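Local coordinates for protein epsin-2 (Saccharomyces cerevisiae, PDB 6ENR) that binds membranes enriched in phosphatidylinositol 3,5- and 4,5-bisphosphate and is required for endocytosis and the localization of actin, at residues D25-D30 against D57-R62. Numbering follows the deposited sequence.
Sequences DATAND and DMLDKR
Arg-62 reaches from helix 49-63 to Thr-27, which follows on from helix 19-26. This joins two elements of the all-helical ENTH domain. The tight part of the contact lies around the Thr-27 hydroxyl. Arg-62 NH1 donates a hydrogen bond to Thr-27 OG1 at 2.8 Å, with an N-H...O angle of 150°. The oxygen sits near the edge of the guanidinium, 20° out of its plane. Arg-62 CD also comes close, 3.0 Å from Thr-27 OG1. The Arg-62 chain is extended from CG to NE, which carries the guanidinium across to Thr-27. Thr-27 has OG1 between its backbone N and carbonyl carbon (chi1 64°). There the hydroxyl also hydrogen-bonds Val-23 O, four residues earlier. NH1 has a second, weak hydrogen bond to Arg-24 O. The guanidinium thus meets the C-terminal part of helix 19-26, where the helix dipole would probably favour a positive charge. An alanine in place of Arg-62 would probably leave Thr-27 OG1 without this donor and open a gap beside it. On the buried side, Thr-27 CG2 meets Leu-59 CD2 at 3.9 Å, and the two side chains run at about a right angle. Ser-76 of helix 70-86 touches both Thr-27 and Arg-62. The other side is looser. Ala-28, Met-58 and Arg-62 are partly exposed to solvent, and Ala-28 N lies 3.7 Å from Arg-62 NH1. Met-58, one turn before Arg-62 in helix 49-63, brings its CG to 4.2 Å from Thr-27 OG1. It bends at chi2 and chi3 to place its SD over one guanidinium face of Arg-62, 3.3 Å above the plane and offset toward the rim.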
# COMPACT_ATOMS: atom_id res chain seq x y z
N ASP A 25 1.20 -6.10 -11.20
CA ASP A 25 -0.01 -5.61 -11.86
C ASP A 25 -0.88 -4.74 -10.98
O ASP A 25 -1.45 -3.70 -11.45
CB ASP A 25 -0.79 -6.82 -12.40
CG ASP A 25 -0.08 -7.51 -13.54
OD1 ASP A 25 0.98 -7.04 -14.01
OD2 ASP A 25 -0.56 -8.59 -13.96
N ALA A 26 -0.93 -5.08 -9.71
CA ALA A 26 -1.72 -4.36 -8.72
C ALA A 26 -1.25 -2.90 -8.53
O ALA A 26 -2.02 -2.10 -8.07
CB ALA A 26 -1.65 -5.06 -7.38
N THR A 27 0.03 -2.63 -8.85
CA THR A 27 0.68 -1.35 -8.56
C THR A 27 1.22 -0.69 -9.81
O THR A 27 1.94 0.29 -9.70
CB THR A 27 1.76 -1.52 -7.50
OG1 THR A 27 2.80 -2.36 -8.01
CG2 THR A 27 1.13 -2.12 -6.27
N ALA A 28 0.79 -1.19 -10.98
CA ALA A 28 1.25 -0.70 -12.26
C ALA A 28 0.85 0.77 -12.50
O ALA A 28 -0.15 1.29 -11.98
CB ALA A 28 0.75 -1.62 -13.42
N ASN A 29 1.67 1.41 -13.31
CA ASN A 29 1.52 2.82 -13.64
C ASN A 29 0.44 2.96 -14.70
O ASN A 29 0.73 3.07 -15.91
CB ASN A 29 2.89 3.41 -14.17
CG ASN A 29 2.80 4.92 -14.42
OD1 ASN A 29 1.89 5.57 -13.88
ND2 ASN A 29 3.71 5.48 -15.24
N ASP A 30 -0.82 2.94 -14.30
CA ASP A 30 -1.91 3.07 -15.24
C ASP A 30 -3.05 3.50 -14.39
O ASP A 30 -2.87 3.56 -13.18
CB ASP A 30 -2.18 1.75 -16.00
CG ASP A 30 -2.67 0.63 -15.11
OD1 ASP A 30 -3.55 0.86 -14.28
OD2 ASP A 30 -2.18 -0.50 -15.24
N ASP A 57 8.66 -6.39 -0.98
CA ASP A 57 9.79 -5.92 -1.79
C ASP A 57 9.31 -4.94 -2.87
O ASP A 57 9.90 -3.83 -3.08
CB ASP A 57 10.54 -7.06 -2.43
CG ASP A 57 11.90 -6.65 -2.98
OD1 ASP A 57 12.74 -6.05 -2.26
OD2 ASP A 57 12.13 -6.99 -4.10
N MET A 58 8.27 -5.36 -3.59
CA MET A 58 7.71 -4.54 -4.63
C MET A 58 7.03 -3.31 -4.10
O MET A 58 7.12 -2.20 -4.71
CB MET A 58 6.69 -5.32 -5.48
CG MET A 58 6.09 -4.51 -6.64
SD MET A 58 7.31 -3.70 -7.71
CE MET A 58 8.10 -5.22 -8.28
N LEU A 59 6.29 -3.48 -3.01
CA LEU A 59 5.65 -2.31 -2.41
C LEU A 59 6.66 -1.29 -1.88
O LEU A 59 6.49 -0.07 -2.03
CB LEU A 59 4.67 -2.71 -1.35
CG LEU A 59 3.47 -3.54 -1.74
CD1 LEU A 59 2.65 -3.96 -0.52
CD2 LEU A 59 2.60 -2.74 -2.72
N ASP A 60 7.76 -1.77 -1.31
CA ASP A 60 8.82 -0.85 -0.86
C ASP A 60 9.33 -0.04 -2.03
O ASP A 60 9.48 1.18 -1.91
CB ASP A 60 9.92 -1.70 -0.23
CG ASP A 60 10.94 -0.90 0.60
OD1 ASP A 60 10.72 0.27 0.94
OD2 ASP A 60 12.01 -1.55 0.87
N LYS A 61 9.65 -0.70 -3.16
CA LYS A 61 10.13 -0.00 -4.37
C LYS A 61 9.18 1.05 -4.91
O LYS A 61 9.58 2.21 -5.18
CB LYS A 61 10.50 -1.00 -5.50
CG LYS A 61 11.64 -1.95 -5.14
CD LYS A 61 11.68 -3.15 -6.11
CE LYS A 61 13.05 -3.78 -6.21
NZ LYS A 61 13.61 -4.22 -4.91
N ARG A 62 7.92 0.69 -4.99
CA ARG A 62 6.90 1.53 -5.49
C ARG A 62 6.49 2.65 -4.59
O ARG A 62 6.19 3.75 -5.08
CB ARG A 62 5.73 0.66 -6.02
CG ARG A 62 6.18 0.12 -7.34
CD ARG A 62 5.28 -0.66 -8.22
NE ARG A 62 6.04 -1.09 -9.41
CZ ARG A 62 5.55 -1.79 -10.42
NH1 ARG A 62 4.27 -2.16 -10.44
NH2 ARG A 62 6.34 -2.12 -11.43